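Local structure of uncharacterized protein (Bacteroides ovatus CL02T12C04, 6PTM) at residues D161-L172 with T497-Q505; S418-C428 with K464-S475. The protein probably acts as an exo-carrageenase of glycoside hydrolase family 42, releasing sugar units from the ends of carrageenan chains. All coordinates share one frame; numbering follows the deposited sequence.

Contact 1. Residues D161-L172 with T497-Q505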
loop_
_atom_site.group_PDB
_atom_site.type_symbol
_atom_site.label_atom_id
_atom_site.label_comp_id
_atom_site.label_asym_id
_atom_site.label_seq_id
_atom_site.Cartn_x
_atom_site.Cartn_y
_atom_site.Cartn_z
ATOM N N ASP A 161 11.374 -3.480 10.873
ATOM C CA ASP A 161 10.710 -2.728 9.774
ATOM C C ASP A 161 11.626 -2.704 8.543
ATOM O O ASP A 161 11.358 -1.930 7.642
ATOM C CB ASP A 161 10.370 -1.287 10.181
ATOM C CG ASP A 161 11.541 -0.452 10.670
ATOM O OD1 ASP A 161 12.560 -1.024 10.988
ATOM O OD2 ASP A 161 11.408 0.755 10.729
ATOM N N MET A 162 12.629 -3.576 8.490
ATOM C CA MET A 162 13.569 -3.509 7.348
ATOM C C MET A 162 13.772 -4.845 6.645
ATOM O O MET A 162 13.596 -5.883 7.251
ATOM C CB MET A 162 14.973 -3.089 7.801
ATOM C CG MET A 162 15.032 -1.855 8.651
ATOM S SD MET A 162 16.656 -1.611 9.374
ATOM C CE MET A 162 16.575 -2.769 10.733
ATOM N N LEU A 163 14.158 -4.736 5.379
ATOM C CA LEU A 163 14.707 -5.866 4.605
ATOM C C LEU A 163 16.214 -5.590 4.641
ATOM O O LEU A 163 16.623 -4.495 4.236
ATOM C CB LEU A 163 14.133 -5.858 3.190
ATOM C CG LEU A 163 12.740 -6.471 3.091
ATOM C CD1 LEU A 163 12.205 -6.369 1.684
ATOM C CD2 LEU A 163 12.750 -7.917 3.558
ATOM N N VAL A 164 16.991 -6.541 5.147
ATOM C CA VAL A 164 18.439 -6.298 5.380
ATOM C C VAL A 164 19.322 -7.131 4.445
ATOM O O VAL A 164 19.120 -8.332 4.337
ATOM C CB VAL A 164 18.784 -6.568 6.857
ATOM C CG1 VAL A 164 20.274 -6.513 7.132
ATOM C CG2 VAL A 164 18.032 -5.644 7.798
ATOM N N TYR A 165 20.239 -6.448 3.767
ATOM C CA TYR A 165 21.312 -7.089 2.975
ATOM C C TYR A 165 22.644 -6.583 3.526
ATOM O O TYR A 165 22.885 -5.370 3.485
ATOM C CB TYR A 165 21.158 -6.771 1.487
ATOM C CG TYR A 165 22.223 -7.396 0.629
ATOM C CD1 TYR A 165 22.299 -8.777 0.493
ATOM C CD2 TYR A 165 23.145 -6.623 -0.067
ATOM C CE1 TYR A 165 23.313 -9.382 -0.246
ATOM C CE2 TYR A 165 24.143 -7.216 -0.841
ATOM C CZ TYR A 165 24.222 -8.597 -0.930
ATOM O OH TYR A 165 25.193 -9.185 -1.676
ATOM N N GLU A 166 23.505 -7.494 4.006
ATOM C CA GLU A 166 24.882 -7.149 4.443
ATOM C C GLU A 166 24.806 -6.021 5.472
ATOM O O GLU A 166 25.657 -5.115 5.444
ATOM C CB GLU A 166 25.763 -6.777 3.251
ATOM C CG GLU A 166 25.966 -7.966 2.320
ATOM C CD GLU A 166 27.083 -7.875 1.300
ATOM O OE1 GLU A 166 27.450 -6.758 0.891
ATOM O OE2 GLU A 166 27.539 -8.943 0.887
ATOM N N GLY A 167 23.836 -6.119 6.366
ATOM C CA GLY A 167 23.677 -5.258 7.539
ATOM C C GLY A 167 23.059 -3.903 7.219
ATOM O O GLY A 167 23.017 -3.118 8.097
ATOM N N LYS A 168 22.551 -3.680 6.020
ATOM C CA LYS A 168 21.919 -2.405 5.668
ATOM C C LYS A 168 20.494 -2.640 5.199
ATOM O O LYS A 168 20.228 -3.639 4.522
ATOM C CB LYS A 168 22.755 -1.731 4.582
ATOM C CG LYS A 168 24.065 -1.154 5.086
ATOM C CD LYS A 168 23.757 0.037 5.954
ATOM C CE LYS A 168 24.922 0.476 6.795
ATOM N NZ LYS A 168 24.520 1.669 7.564
ATOM N N PRO A 169 19.584 -1.667 5.456
ATOM C CA PRO A 169 18.249 -1.672 4.859
ATOM C C PRO A 169 18.350 -1.584 3.329
ATOM O O PRO A 169 19.137 -0.747 2.785
ATOM C CB PRO A 169 17.500 -0.461 5.459
ATOM C CG PRO A 169 18.460 0.169 6.448
ATOM C CD PRO A 169 19.821 -0.462 6.274
ATOM N N VAL A 170 17.544 -2.422 2.661
ATOM C CA VAL A 170 17.301 -2.333 1.201
ATOM C C VAL A 170 15.783 -2.321 0.955
ATOM O O VAL A 170 15.000 -2.627 1.882
ATOM C CB VAL A 170 18.013 -3.447 0.411
ATOM C CG1 VAL A 170 19.519 -3.338 0.542
ATOM C CG2 VAL A 170 17.542 -4.844 0.799
ATOM N N PHE A 171 15.415 -1.956 -0.259
ATOM C CA PHE A 171 14.037 -1.901 -0.778
ATOM C C PHE A 171 13.960 -2.768 -2.034
ATOM O O PHE A 171 14.819 -2.630 -2.915
ATOM C CB PHE A 171 13.645 -0.435 -0.988
ATOM C CG PHE A 171 13.855 0.394 0.260
ATOM C CD1 PHE A 171 13.028 0.224 1.370
ATOM C CD2 PHE A 171 14.907 1.292 0.354
ATOM C CE1 PHE A 171 13.248 0.939 2.538
ATOM C CE2 PHE A 171 15.143 1.977 1.533
ATOM C CZ PHE A 171 14.311 1.807 2.614
ATOM N N LEU A 172 12.916 -3.589 -2.140
ATOM C CA LEU A 172 12.814 -4.631 -3.185
ATOM C C LEU A 172 11.689 -4.319 -4.183
ATOM O O LEU A 172 10.567 -3.925 -3.766
ATOM C CB LEU A 172 12.617 -6.001 -2.542
ATOM C CG LEU A 172 13.726 -6.482 -1.598
ATOM C CD1 LEU A 172 13.464 -7.950 -1.221
ATOM C CD2 LEU A 172 15.151 -6.296 -2.162
ATOM N N THR A 497 7.552 4.764 -0.554
ATOM C CA THR A 497 8.654 4.283 0.305
ATOM C C THR A 497 8.843 5.236 1.490
ATOM O O THR A 497 9.011 4.744 2.621
ATOM C CB THR A 497 9.944 4.054 -0.491
ATOM O OG1 THR A 497 9.623 3.147 -1.545
ATOM C CG2 THR A 497 10.993 3.490 0.439
ATOM N N ILE A 498 8.759 6.543 1.263
ATOM C CA ILE A 498 8.805 7.523 2.382
ATOM C C ILE A 498 7.712 7.179 3.419
ATOM O O ILE A 498 7.974 7.324 4.633
ATOM C CB ILE A 498 8.717 8.961 1.861
ATOM C CG1 ILE A 498 9.995 9.347 1.095
ATOM C CG2 ILE A 498 8.378 9.926 2.999
ATOM C CD1 ILE A 498 11.249 9.422 1.921
ATOM N N HIS A 499 6.541 6.712 2.978
ATOM C CA HIS A 499 5.381 6.433 3.856
ATOM C C HIS A 499 5.393 4.981 4.372
ATOM O O HIS A 499 4.383 4.581 4.986
ATOM C CB HIS A 499 4.116 6.832 3.122
ATOM C CG HIS A 499 3.920 8.322 2.994
ATOM N ND1 HIS A 499 3.024 9.013 3.802
ATOM C CD2 HIS A 499 4.502 9.243 2.186
ATOM C CE1 HIS A 499 3.034 10.291 3.478
ATOM N NE2 HIS A 499 3.949 10.466 2.464
ATOM N N GLY A 500 6.435 4.192 4.093
ATOM C CA GLY A 500 6.625 2.886 4.755
ATOM C C GLY A 500 6.846 1.709 3.819
ATOM O O GLY A 500 7.224 0.653 4.307
ATOM N N LEU A 501 6.591 1.854 2.530
ATOM C CA LEU A 501 6.726 0.706 1.604
ATOM C C LEU A 501 8.158 0.154 1.614
ATOM O O LEU A 501 9.129 0.923 1.397
ATOM C CB LEU A 501 6.338 1.158 0.205
ATOM C CG LEU A 501 6.403 0.084 -0.875
ATOM C CD1 LEU A 501 5.467 -1.083 -0.531
ATOM C CD2 LEU A 501 6.021 0.730 -2.196
ATOM N N THR A 502 8.266 -1.166 1.749
ATOM C CA THR A 502 9.570 -1.869 1.839
ATOM C C THR A 502 9.805 -2.715 0.592
ATOM O O THR A 502 10.940 -2.802 0.150
ATOM C CB THR A 502 9.706 -2.755 3.084
ATOM O OG1 THR A 502 8.995 -2.220 4.198
ATOM C CG2 THR A 502 11.165 -2.920 3.452
ATOM N N ALA A 503 8.782 -3.371 0.075
ATOM C CA ALA A 503 8.913 -4.303 -1.057
ATOM C C ALA A 503 7.640 -4.239 -1.871
ATOM O O ALA A 503 6.573 -4.070 -1.275
ATOM C CB ALA A 503 9.153 -5.691 -0.550
ATOM N N THR A 504 7.766 -4.443 -3.173
ATOM C CA THR A 504 6.644 -4.398 -4.133
ATOM C C THR A 504 6.809 -5.515 -5.155
ATOM O O THR A 504 7.884 -5.597 -5.772
ATOM C CB THR A 504 6.543 -3.071 -4.879
ATOM O OG1 THR A 504 6.573 -2.035 -3.895
ATOM C CG2 THR A 504 5.280 -3.009 -5.712
ATOM N N GLN A 505 5.767 -6.330 -5.320
ATOM C CA GLN A 505 5.593 -7.142 -6.544
ATOM C C GLN A 505 4.670 -6.316 -7.429
ATOM O O GLN A 505 3.470 -6.278 -7.090
ATOM C CB GLN A 505 5.016 -8.522 -6.242
ATOM C CG GLN A 505 5.014 -9.387 -7.492
ATOM C CD GLN A 505 4.490 -10.777 -7.259
ATOM O OE1 GLN A 505 3.518 -10.992 -6.532
ATOM N NE2 GLN A 505 5.154 -11.727 -7.876
HETATM O O HOH W 1 10.518 -0.331 5.456
HETATM O O HOH W 2 9.124 -1.351 -3.265
#
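The closing seam of the (β/α)8 barrel expected of a GH42 enzyme runs here, where the first barrel strand, at Leu172, pairs in parallel with the last, at Ala503. Leu172 spans its neighbour in the usual parallel fashion: its N-H reaches Thr502 O at 3.1 Å, nearly straight at 162° and in the carbonyl plane, and its O takes the N-H of Thr504 at 2.9 Å. Leu172 O also accepts a hydrogen bond from a water that lies next to Thr504 OG1. Beside the backbone, the CB atoms of Leu172 and Ala503 meet at 4.0 Å, and CD1 of Leu163, from the preceding hairpin strand, comes within 3.8 Å of Ala503 CB. Leu163 CG packs on the methyl CG2 of Thr502, while Thr502 OG1 faces a second water and the N-H of Met466 on the adjoining strand. OG1 donates a hydrogen bond to this water at 2.7 Å, and the water donates one to Asp161 O. Phe171 has CG anti to its carbonyl carbon (chi1 -54°), which carries the ring toward the end of helix 486-498. There Thr497 CG2 sits over one ring face as a CH-pi contact, 4.0 Å from the centroid, and Thr502 O lies at the ring edge; Met544 and Leu547 of helix 534-549 also touch the ring. The buried Thr502 hydroxyl is thus satisfied in both roles, donating to the water and accepting from Met466 N-H, which is consistent with a fixed rotation of its side chain.

Contact 2. Residues S418-C428 with K464-S475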
loop_
_atom_site.group_PDB
_atom_site.type_symbol
_atom_site.label_atom_id
_atom_site.label_comp_id
_atom_site.label_asym_id
_atom_site.label_seq_id
_atom_site.Cartn_x
_atom_site.Cartn_y
_atom_site.Cartn_z
ATOM N N SER A 418 -1.034 -8.925 11.627
ATOM C CA SER A 418 -0.069 -9.365 10.594
ATOM C C SER A 418 1.367 -9.004 10.983
ATOM O O SER A 418 1.601 -7.887 11.406
ATOM C CB SER A 418 -0.414 -8.730 9.279
ATOM O OG SER A 418 -1.579 -9.279 8.718
ATOM N N GLU A 419 2.284 -9.951 10.826
ATOM C CA GLU A 419 3.736 -9.739 11.059
ATOM C C GLU A 419 4.296 -8.779 9.996
ATOM O O GLU A 419 5.260 -8.098 10.289
ATOM C CB GLU A 419 4.480 -11.071 11.140
ATOM C CG GLU A 419 4.045 -11.931 12.308
ATOM C CD GLU A 419 2.652 -12.539 12.247
ATOM O OE1 GLU A 419 2.137 -12.803 11.144
ATOM O OE2 GLU A 419 2.089 -12.747 13.319
ATOM N N ILE A 420 3.748 -8.834 8.778
ATOM C CA ILE A 420 4.144 -7.960 7.633
ATOM C C ILE A 420 2.895 -7.160 7.222
ATOM O O ILE A 420 1.837 -7.754 7.208
ATOM C CB ILE A 420 4.705 -8.810 6.470
ATOM C CG1 ILE A 420 6.054 -9.461 6.789
ATOM C CG2 ILE A 420 4.759 -8.018 5.176
ATOM C CD1 ILE A 420 6.486 -10.504 5.797
ATOM N N ILE A 421 3.026 -5.863 6.947
ATOM C CA ILE A 421 1.880 -5.025 6.497
ATOM C C ILE A 421 1.641 -5.349 5.029
ATOM O O ILE A 421 2.435 -4.929 4.192
ATOM C CB ILE A 421 2.128 -3.536 6.748
ATOM C CG1 ILE A 421 2.437 -3.274 8.219
ATOM C CG2 ILE A 421 0.940 -2.726 6.287
ATOM C CD1 ILE A 421 2.921 -1.879 8.484
ATOM N N GLY A 422 0.599 -6.123 4.751
ATOM C CA GLY A 422 0.191 -6.444 3.379
ATOM C C GLY A 422 -0.786 -5.418 2.855
ATOM O O GLY A 422 -1.581 -4.855 3.676
ATOM N N ASN A 423 -0.738 -5.206 1.537
ATOM C CA ASN A 423 -1.732 -4.416 0.772
ATOM C C ASN A 423 -1.436 -4.564 -0.721
ATOM O O ASN A 423 -0.404 -5.094 -1.061
ATOM C CB ASN A 423 -1.708 -2.931 1.135
ATOM C CG ASN A 423 -0.348 -2.297 0.949
ATOM O OD1 ASN A 423 -0.002 -1.884 -0.159
ATOM N ND2 ASN A 423 0.442 -2.216 1.989
ATOM N N ASP A 424 -2.316 -4.031 -1.561
ATOM C CA ASP A 424 -2.069 -3.831 -3.020
ATOM C C ASP A 424 -2.540 -2.415 -3.348
ATOM O O ASP A 424 -3.432 -2.240 -4.182
ATOM C CB ASP A 424 -2.633 -4.979 -3.852
ATOM C CG ASP A 424 -4.135 -5.000 -4.017
ATOM O OD1 ASP A 424 -4.833 -4.549 -3.105
ATOM O OD2 ASP A 424 -4.589 -5.487 -5.067
ATOM N N ALA A 425 -1.947 -1.449 -2.658
ATOM C CA ALA A 425 -2.218 -0.005 -2.845
ATOM C C ALA A 425 -2.150 0.309 -4.324
ATOM O O ALA A 425 -1.187 -0.176 -4.982
ATOM C CB ALA A 425 -1.255 0.867 -2.084
ATOM N N SER A 426 -3.159 1.064 -4.787
ATOM C CA SER A 426 -3.270 1.708 -6.118
ATOM C C SER A 426 -2.997 3.206 -5.982
ATOM O O SER A 426 -3.313 3.791 -4.914
ATOM C CB SER A 426 -4.640 1.556 -6.737
ATOM O OG SER A 426 -4.956 0.199 -6.952
ATOM N N SER A 427 -2.500 3.803 -7.063
ATOM C CA SER A 427 -2.416 5.270 -7.243
ATOM C C SER A 427 -2.934 5.617 -8.653
ATOM O O SER A 427 -4.140 5.583 -8.884
ATOM C CB SER A 427 -1.005 5.756 -6.967
ATOM O OG SER A 427 -0.059 5.099 -7.809
ATOM N N CYS A 428 -2.042 5.912 -9.580
ATOM C CA CYS A 428 -2.368 6.124 -11.010
ATOM C C CYS A 428 -3.166 7.427 -11.216
ATOM O O CYS A 428 -3.561 8.109 -10.219
ATOM C CB CYS A 428 -3.081 4.909 -11.596
ATOM S SG CYS A 428 -1.975 3.484 -11.775
ATOM N N LYS A 464 7.195 -2.916 11.357
ATOM C CA LYS A 464 6.958 -4.020 10.402
ATOM C C LYS A 464 7.339 -3.604 8.990
ATOM O O LYS A 464 7.180 -2.434 8.612
ATOM C CB LYS A 464 5.492 -4.460 10.398
ATOM C CG LYS A 464 5.028 -5.072 11.704
ATOM C CD LYS A 464 3.519 -5.318 11.722
ATOM C CE LYS A 464 3.038 -5.794 13.067
ATOM N NZ LYS A 464 1.570 -5.875 13.079
ATOM N N VAL A 465 7.898 -4.561 8.268
ATOM C CA VAL A 465 8.071 -4.489 6.807
ATOM C C VAL A 465 6.682 -4.300 6.191
ATOM O O VAL A 465 5.710 -4.913 6.630
ATOM C CB VAL A 465 8.809 -5.742 6.334
ATOM C CG1 VAL A 465 8.629 -6.077 4.857
ATOM C CG2 VAL A 465 10.277 -5.613 6.695
ATOM N N MET A 466 6.618 -3.486 5.158
ATOM C CA MET A 466 5.403 -3.338 4.349
ATOM C C MET A 466 5.638 -3.930 2.952
ATOM O O MET A 466 6.565 -3.503 2.235
ATOM C CB MET A 466 4.968 -1.876 4.261
ATOM C CG MET A 466 3.668 -1.735 3.478
ATOM S SD MET A 466 3.318 -0.002 3.042
ATOM C CE MET A 466 2.926 0.628 4.676
ATOM N N PHE A 467 4.755 -4.842 2.550
ATOM C CA PHE A 467 4.876 -5.619 1.295
ATOM C C PHE A 467 3.622 -5.405 0.457
ATOM O O PHE A 467 2.568 -5.906 0.837
ATOM C CB PHE A 467 5.103 -7.098 1.609
ATOM C CG PHE A 467 5.450 -7.951 0.414
ATOM C CD1 PHE A 467 5.796 -7.406 -0.813
ATOM C CD2 PHE A 467 5.437 -9.328 0.533
ATOM C CE1 PHE A 467 6.118 -8.220 -1.888
ATOM C CE2 PHE A 467 5.791 -10.137 -0.532
ATOM C CZ PHE A 467 6.098 -9.584 -1.750
ATOM N N ASN A 468 3.736 -4.591 -0.586
ATOM C CA ASN A 468 2.682 -4.410 -1.610
ATOM C C ASN A 468 2.803 -5.555 -2.616
ATOM O O ASN A 468 3.738 -5.535 -3.404
ATOM C CB ASN A 468 2.754 -3.033 -2.267
ATOM C CG ASN A 468 1.562 -2.774 -3.151
ATOM O OD1 ASN A 468 0.993 -3.716 -3.732
ATOM N ND2 ASN A 468 1.232 -1.494 -3.312
ATOM N N THR A 469 1.911 -6.542 -2.519
ATOM C CA THR A 469 2.007 -7.864 -3.197
ATOM C C THR A 469 1.358 -7.788 -4.574
ATOM O O THR A 469 1.454 -8.760 -5.319
ATOM C CB THR A 469 1.383 -8.972 -2.349
ATOM O OG1 THR A 469 0.128 -8.536 -1.798
ATOM C CG2 THR A 469 2.347 -9.377 -1.254
ATOM N N GLU A 470 0.720 -6.673 -4.895
ATOM C CA GLU A 470 0.238 -6.439 -6.271
ATOM C C GLU A 470 0.188 -4.939 -6.504
ATOM O O GLU A 470 -0.907 -4.363 -6.405
ATOM C CB GLU A 470 -1.114 -7.114 -6.470
ATOM C CG GLU A 470 -1.560 -7.141 -7.917
ATOM C CD GLU A 470 -2.964 -7.694 -8.102
ATOM O OE1 GLU A 470 -3.295 -8.688 -7.414
ATOM O OE2 GLU A 470 -3.742 -7.075 -8.861
ATOM N N GLY A 471 1.339 -4.342 -6.795
ATOM C CA GLY A 471 1.485 -2.879 -6.858
ATOM C C GLY A 471 0.684 -2.310 -8.018
ATOM O O GLY A 471 0.904 -2.755 -9.188
ATOM N N HIS A 472 -0.232 -1.384 -7.722
ATOM C CA HIS A 472 -1.122 -0.759 -8.729
ATOM C C HIS A 472 -0.785 0.735 -8.803
ATOM O O HIS A 472 -1.713 1.567 -8.983
ATOM C CB HIS A 472 -2.595 -1.122 -8.443
ATOM C CG HIS A 472 -2.977 -2.468 -8.966
ATOM N ND1 HIS A 472 -3.031 -2.745 -10.340
ATOM C CD2 HIS A 472 -3.301 -3.614 -8.323
ATOM C CE1 HIS A 472 -3.345 -4.022 -10.500
ATOM N NE2 HIS A 472 -3.503 -4.585 -9.267
ATOM N N MET A 473 0.499 1.071 -8.707
ATOM C CA MET A 473 0.992 2.476 -8.869
ATOM C C MET A 473 1.395 2.769 -10.316
ATOM O O MET A 473 1.743 3.939 -10.575
ATOM C CB MET A 473 2.173 2.755 -7.935
ATOM C CG MET A 473 1.759 2.738 -6.466
ATOM S SD MET A 473 2.840 1.725 -5.410
ATOM C CE MET A 473 4.296 2.768 -5.492
ATOM N N LEU A 474 1.324 1.796 -11.240
ATOM C CA LEU A 474 1.643 2.039 -12.685
ATOM C C LEU A 474 0.380 1.884 -13.556
ATOM O O LEU A 474 0.179 2.762 -14.387
ATOM C CB LEU A 474 2.772 1.114 -13.159
ATOM C CG LEU A 474 4.065 1.217 -12.345
ATOM C CD1 LEU A 474 5.090 0.223 -12.856
ATOM C CD2 LEU A 474 4.610 2.646 -12.370
ATOM N N SER A 475 -0.414 0.811 -13.393
ATOM C CA SER A 475 -1.686 0.604 -14.142
ATOM C C SER A 475 -2.770 -0.039 -13.256
ATOM O O SER A 475 -2.443 -0.726 -12.235
ATOM C CB SER A 475 -1.454 -0.196 -15.432
ATOM O OG SER A 475 -1.027 -1.517 -15.145
HETATM O O HOH W 3 7.824 -7.317 9.146
#
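Strands 421-423 and 466-468 run parallel, 4.8 Å apart at closest approach with an angle of 16° between them, and past Asn423 the pairing slips by one residue before Ser426 bridges to His472. They are neighbours consistent with the sixth and seventh strands of the family's barrel. Ile421 is gripped through both its N-H, on Val465 O, and its carbonyl, which takes the N-H of Phe467 at 2.8 Å. At the N-terminal end of the pair Lys464, extended beyond CG, runs alongside the Glu419 carbonyl and puts NZ 2.6 Å from Ser418 O; Thr415 O and Ser461 OG also bind this ammonium. Ile421 CB meets Met466 CG on the sheet face they share with the two asparagines, whose amide planes stand 70° apart. Each asparagine makes an Asx turn, Asn423 OD1 accepting from Ala425 N and Asn468 OD1 from Glu470 N; Tyr454 OH of helix 448-460 also bonds Asn423 OD1. Asn468 CG is anti to the backbone N (chi1 -171°), which brings ND2 across to a lone pair of Ala425 O at 3.2 Å; His472 N is the second donor there. With a leucine in place of Asn468, Ala425 O would probably lose one of its two donors and Glu470 N its side-chain acceptor. Beyond the corner, His472 NE2 gives to Glu470 OE2 at 2.5 Å and ND1 to Ser475 O at 2.8 Å. Bound at both nitrogens, the imidazole cannot readily turn, and the Glu470 carboxylate is held at both oxygens, by His472 on OE2 and Lys394 on OE1.

Overall arrangement
The two contacts, about 13 Å apart between centres, belong to one sheet, in which strands 168-175, 503-506, 466-471 and 421-423 follow one another in parallel. Along the chain both segments of contact 2 fall between those of contact 1. Strand 503-506 joins the two: Gln505 O lies 2.9 Å from Gly471 N, a probable hydrogen bond, while helix 486-498 leads from strand 466-471 to strand 503-506, a beta-alpha-beta crossover. Read as a barrel, contact 2 pairs the sixth and seventh strands and contact 1 pairs the eighth with the first, consistent with a closed ring whose C-terminal strand ends, as in related glycosidases, face the active site.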